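Local coordinates for putative exported protein (PDB 2PFY) that binds pyroglutamic acid as the extracytoplasmic solute receptor of a tripartite ATP-independent periplasmic (TRAP) transport system, presumably delivering it for uptake, at residues T149-M152 / A153-G157; Q274-G277 / A278-S282. All coordinates share one frame; numbering follows the deposited sequence.

Contact 1: T149-M152 / A153-G157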
loop_
_atom_site.group_PDB
_atom_site.type_symbol
_atom_site.label_atom_id
_atom_site.label_comp_id
_atom_site.label_asym_id
_atom_site.label_seq_id
_atom_site.Cartn_x
_atom_site.Cartn_y
_atom_site.Cartn_z
ATOM N N THR A 149 -7.065 -6.619 4.959
ATOM C CA THR A 149 -6.222 -7.464 5.794
ATOM C C THR A 149 -6.864 -7.887 7.128
ATOM O O THR A 149 -6.524 -8.949 7.660
ATOM C CB THR A 149 -4.796 -6.852 6.034
ATOM O OG1 THR A 149 -4.910 -5.543 6.607
ATOM C CG2 THR A 149 -3.983 -6.809 4.719
ATOM N N SER A 150 -7.759 -7.062 7.674
ATOM C CA SER A 150 -8.575 -7.462 8.835
ATOM C C SER A 150 -9.456 -8.676 8.528
ATOM O O SER A 150 -9.463 -9.658 9.284
ATOM C CB SER A 150 -9.477 -6.315 9.292
ATOM O OG SER A 150 -8.823 -5.502 10.230
ATOM N N HIS A 151 -10.181 -8.589 7.414
ATOM C CA HIS A 151 -10.987 -9.684 6.915
ATOM C C HIS A 151 -10.134 -10.938 6.621
ATOM O O HIS A 151 -10.488 -12.055 7.022
ATOM C CB HIS A 151 -11.747 -9.233 5.666
ATOM C CG HIS A 151 -12.730 -10.247 5.161
ATOM N ND1 HIS A 151 -12.928 -10.485 3.817
ATOM C CD2 HIS A 151 -13.562 -11.087 5.820
ATOM C CE1 HIS A 151 -13.845 -11.428 3.669
ATOM N NE2 HIS A 151 -14.249 -11.806 4.870
HETATM N N MSE A 152 -9.002 -10.750 5.947
HETATM C CA MSE A 152 -8.106 -11.854 5.640
HETATM C C MSE A 152 -7.629 -12.578 6.904
HETATM O O MSE A 152 -7.624 -13.820 6.948
HETATM C CB MSE A 152 -6.919 -11.358 4.816
HETATM C CG MSE A 152 -5.924 -12.447 4.420
HETATM SE SE MSE A 152 -4.268 -11.567 3.914
HETATM C CE MSE A 152 -3.706 -11.023 5.789
ATOM N N ALA A 153 -7.232 -11.809 7.918
ATOM C CA ALA A 153 -6.725 -12.356 9.165
ATOM C C ALA A 153 -7.786 -13.183 9.888
ATOM O O ALA A 153 -7.464 -14.221 10.453
ATOM C CB ALA A 153 -6.212 -11.251 10.079
ATOM N N ALA A 154 -9.028 -12.705 9.873
ATOM C CA ALA A 154 -10.145 -13.395 10.518
ATOM C C ALA A 154 -10.364 -14.755 9.835
ATOM O O ALA A 154 -10.476 -15.787 10.512
ATOM C CB ALA A 154 -11.400 -12.549 10.467
ATOM N N LEU A 155 -10.354 -14.755 8.504
ATOM C CA LEU A 155 -10.452 -15.986 7.724
ATOM C C LEU A 155 -9.308 -16.975 7.954
ATOM O O LEU A 155 -9.475 -18.191 7.758
ATOM C CB LEU A 155 -10.571 -15.660 6.247
ATOM C CG LEU A 155 -11.831 -14.901 5.821
ATOM C CD1 LEU A 155 -11.691 -14.523 4.369
ATOM C CD2 LEU A 155 -13.097 -15.726 6.079
HETATM N N MSE A 156 -8.151 -16.455 8.355
HETATM C CA MSE A 156 -7.008 -17.296 8.696
HETATM C C MSE A 156 -7.188 -17.991 10.060
HETATM O O MSE A 156 -6.441 -18.911 10.391
HETATM C CB MSE A 156 -5.715 -16.464 8.711
HETATM C CG MSE A 156 -5.178 -16.078 7.353
HETATM SE SE MSE A 156 -3.820 -14.664 7.501
HETATM C CE MSE A 156 -2.574 -15.320 8.837
ATOM N N GLY A 157 -8.169 -17.535 10.844
ATOM C CA GLY A 157 -8.377 -18.014 12.207
ATOM C C GLY A 157 -7.584 -17.247 13.240
ATOM O O GLY A 157 -7.515 -17.655 14.409
#

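Contact 2: Q274-G277 / A278-S282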
loop_
_atom_site.group_PDB
_atom_site.type_symbol
_atom_site.label_atom_id
_atom_site.label_comp_id
_atom_site.label_asym_id
_atom_site.label_seq_id
_atom_site.Cartn_x
_atom_site.Cartn_y
_atom_site.Cartn_z
ATOM N N GLN A 274 -4.425 -19.649 -0.704
ATOM C CA GLN A 274 -5.082 -19.726 -2.016
ATOM C C GLN A 274 -6.598 -19.927 -1.865
ATOM O O GLN A 274 -7.388 -19.294 -2.569
ATOM C CB GLN A 274 -4.459 -20.826 -2.896
ATOM C CG GLN A 274 -3.064 -20.434 -3.482
ATOM C CD GLN A 274 -2.196 -21.620 -3.944
ATOM O OE1 GLN A 274 -2.647 -22.772 -3.981
ATOM N NE2 GLN A 274 -0.940 -21.332 -4.296
ATOM N N ALA A 275 -6.994 -20.798 -0.944
ATOM C CA ALA A 275 -8.423 -21.002 -0.648
ATOM C C ALA A 275 -9.042 -19.734 -0.041
ATOM O O ALA A 275 -10.166 -19.357 -0.418
ATOM C CB ALA A 275 -8.650 -22.224 0.254
ATOM N N ILE A 276 -8.293 -19.064 0.854
ATOM C CA ILE A 276 -8.724 -17.772 1.397
ATOM C C ILE A 276 -8.917 -16.713 0.293
ATOM O O ILE A 276 -9.865 -15.934 0.353
ATOM C CB ILE A 276 -7.809 -17.270 2.550
ATOM C CG1 ILE A 276 -8.088 -18.078 3.826
ATOM C CG2 ILE A 276 -8.004 -15.764 2.823
ATOM C CD1 ILE A 276 -7.151 -17.787 4.938
ATOM N N GLY A 277 -8.014 -16.713 -0.700
ATOM C CA GLY A 277 -8.080 -15.843 -1.863
ATOM C C GLY A 277 -9.302 -16.079 -2.732
ATOM O O GLY A 277 -9.934 -15.118 -3.199
ATOM N N ALA A 278 -9.628 -17.357 -2.954
ATOM C CA ALA A 278 -10.856 -17.749 -3.670
ATOM C C ALA A 278 -12.120 -17.210 -2.983
ATOM O O ALA A 278 -12.983 -16.622 -3.638
ATOM C CB ALA A 278 -10.933 -19.290 -3.836
ATOM N N THR A 279 -12.215 -17.390 -1.669
ATOM C CA THR A 279 -13.329 -16.838 -0.895
ATOM C C THR A 279 -13.408 -15.312 -1.033
ATOM O O THR A 279 -14.471 -14.750 -1.321
ATOM C CB THR A 279 -13.166 -17.188 0.593
ATOM O OG1 THR A 279 -13.064 -18.602 0.733
ATOM C CG2 THR A 279 -14.312 -16.686 1.424
HETATM N N MSE A 280 -12.270 -14.641 -0.841
HETATM C CA MSE A 280 -12.275 -13.188 -0.826
HETATM C C MSE A 280 -12.630 -12.550 -2.169
HETATM O O MSE A 280 -13.317 -11.527 -2.181
HETATM C CB MSE A 280 -10.966 -12.628 -0.248
HETATM C CG MSE A 280 -10.808 -12.917 1.237
HETATM SE SE MSE A 280 -9.188 -12.083 1.990
HETATM C CE MSE A 280 -9.666 -10.155 1.609
ATOM N N VAL A 281 -12.187 -13.135 -3.284
ATOM C CA VAL A 281 -12.504 -12.572 -4.602
ATOM C C VAL A 281 -14.000 -12.772 -4.928
ATOM O O VAL A 281 -14.608 -11.968 -5.652
ATOM C CB VAL A 281 -11.580 -13.103 -5.727
ATOM C CG1 VAL A 281 -11.908 -14.545 -6.121
ATOM C CG2 VAL A 281 -11.623 -12.199 -6.952
ATOM N N SER A 282 -14.568 -13.844 -4.376
ATOM C CA SER A 282 -15.999 -14.115 -4.470
ATOM C C SER A 282 -16.763 -13.087 -3.620
ATOM O O SER A 282 -17.659 -12.402 -4.134
ATOM C CB SER A 282 -16.298 -15.585 -4.087
ATOM O OG SER A 282 -17.632 -15.780 -3.633
HETATM O O HOH W 1 -12.238 -21.219 -0.707
#

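Contact 1: T149-M152 / A153-G157
The imidazole ring of His-151 carries the methyl CD1 of Leu-155, one turn further along the helix, over one of its faces. In this CH-pi contact CD1 of Leu-155 lies 4.0 Å from the centroid of the His-151 ring, 20° off the ring normal and displaced toward the rim, with ring atoms CE1 and NE2 nearest. CG of His-151 stands anti to its own backbone N (chi1 -174°), which lays the ring beside the following turn. A quarter-turn round the helix, two selenomethionines run side by side, both bent at chi3, and CE of Met-152 rests 4.0 Å from SE of Met-156. The backbone beneath is regular: N of Leu-155 bonds O of His-151 at 3.1 Å and nearly straight (170°), whereas the bond from N of Met-156 to O of Met-152 is weak. Gly-157, with positive phi, closes the helix in a Schellman motif. The unit belongs to a beta-alpha-beta crossover, in which helix 147-155 links parallel strands 141-144 and 159-162. Ala-153 and Ala-154 lie on Pro-160 of the second strand and Met-156 on Phe-142 of the first, while His-151, Met-152, Leu-155 and Met-156 reach helix 267-287.

Contact 2: Q274-G277 / A278-S282
Ile-276 and Met-280 make an i to i+4 side-chain pair on the long alpha-helix 267-287, near the C-terminal end of this family 7 solute-binding protein. The branch that touches is CG2 of Ile-276, 4.0 Å from SE of selenomethionine Met-280, and the two side chains lie alongside each other, pointing the same way. Because chi1 of Ile-276 is -74°, CG1 is turned anti to the carbonyl carbon and CG2 is the arm beside that carbon, directed toward the next turn. In Met-280, chi1 (-68°) sets CG beside the backbone N, which brings this CG to 3.3 Å from O of Ile-276; the chain then runs on extended and bends at chi3, its end leading away from segment 274-277. Together they form a buried apolar strip: Ile-276 meets Leu-134 and Met-156, and Met-280 meets Pro-83 and helix 147-155. CG1 of Val-281 lies 3.6 Å from O of Gly-277. That same oxygen accepts the amide of Val-281, one of four successive i to i+4 backbone bonds spanning the segments. Thr-279 belongs to the more exposed side with Ala-275 and Ala-278. A water links the turns on this side: it donates to O of Ala-275 at 2.8 Å and is hydrogen-bonded to OG1 of Thr-279 at 3.1 Å.

One principle runs through both examples: residues four apart make a helical face, and two such faces then pack together. Contacts 1 and 2 are each partly buried, and their apolar sides meet, joining helix 147-155 and the turn after it to helix 267-287. CG of Met-156 approaches CD1 of Ile-276 to 3.6 Å, and CB of Met-152 comes to 3.7 Å from SE of Met-280. Contact 1 lies nearer the ligand, the side chain of Thr-149 about 7 Å from the pyroglutamic acid, and adds an aromatic face and a helix terminus. In contact 2 the side chain of Met-280 is about 14 Å from the bound pyroglutamic acid. This contact is mid-helix and has a more exposed side on which one water bridges Ala-275 and Thr-279.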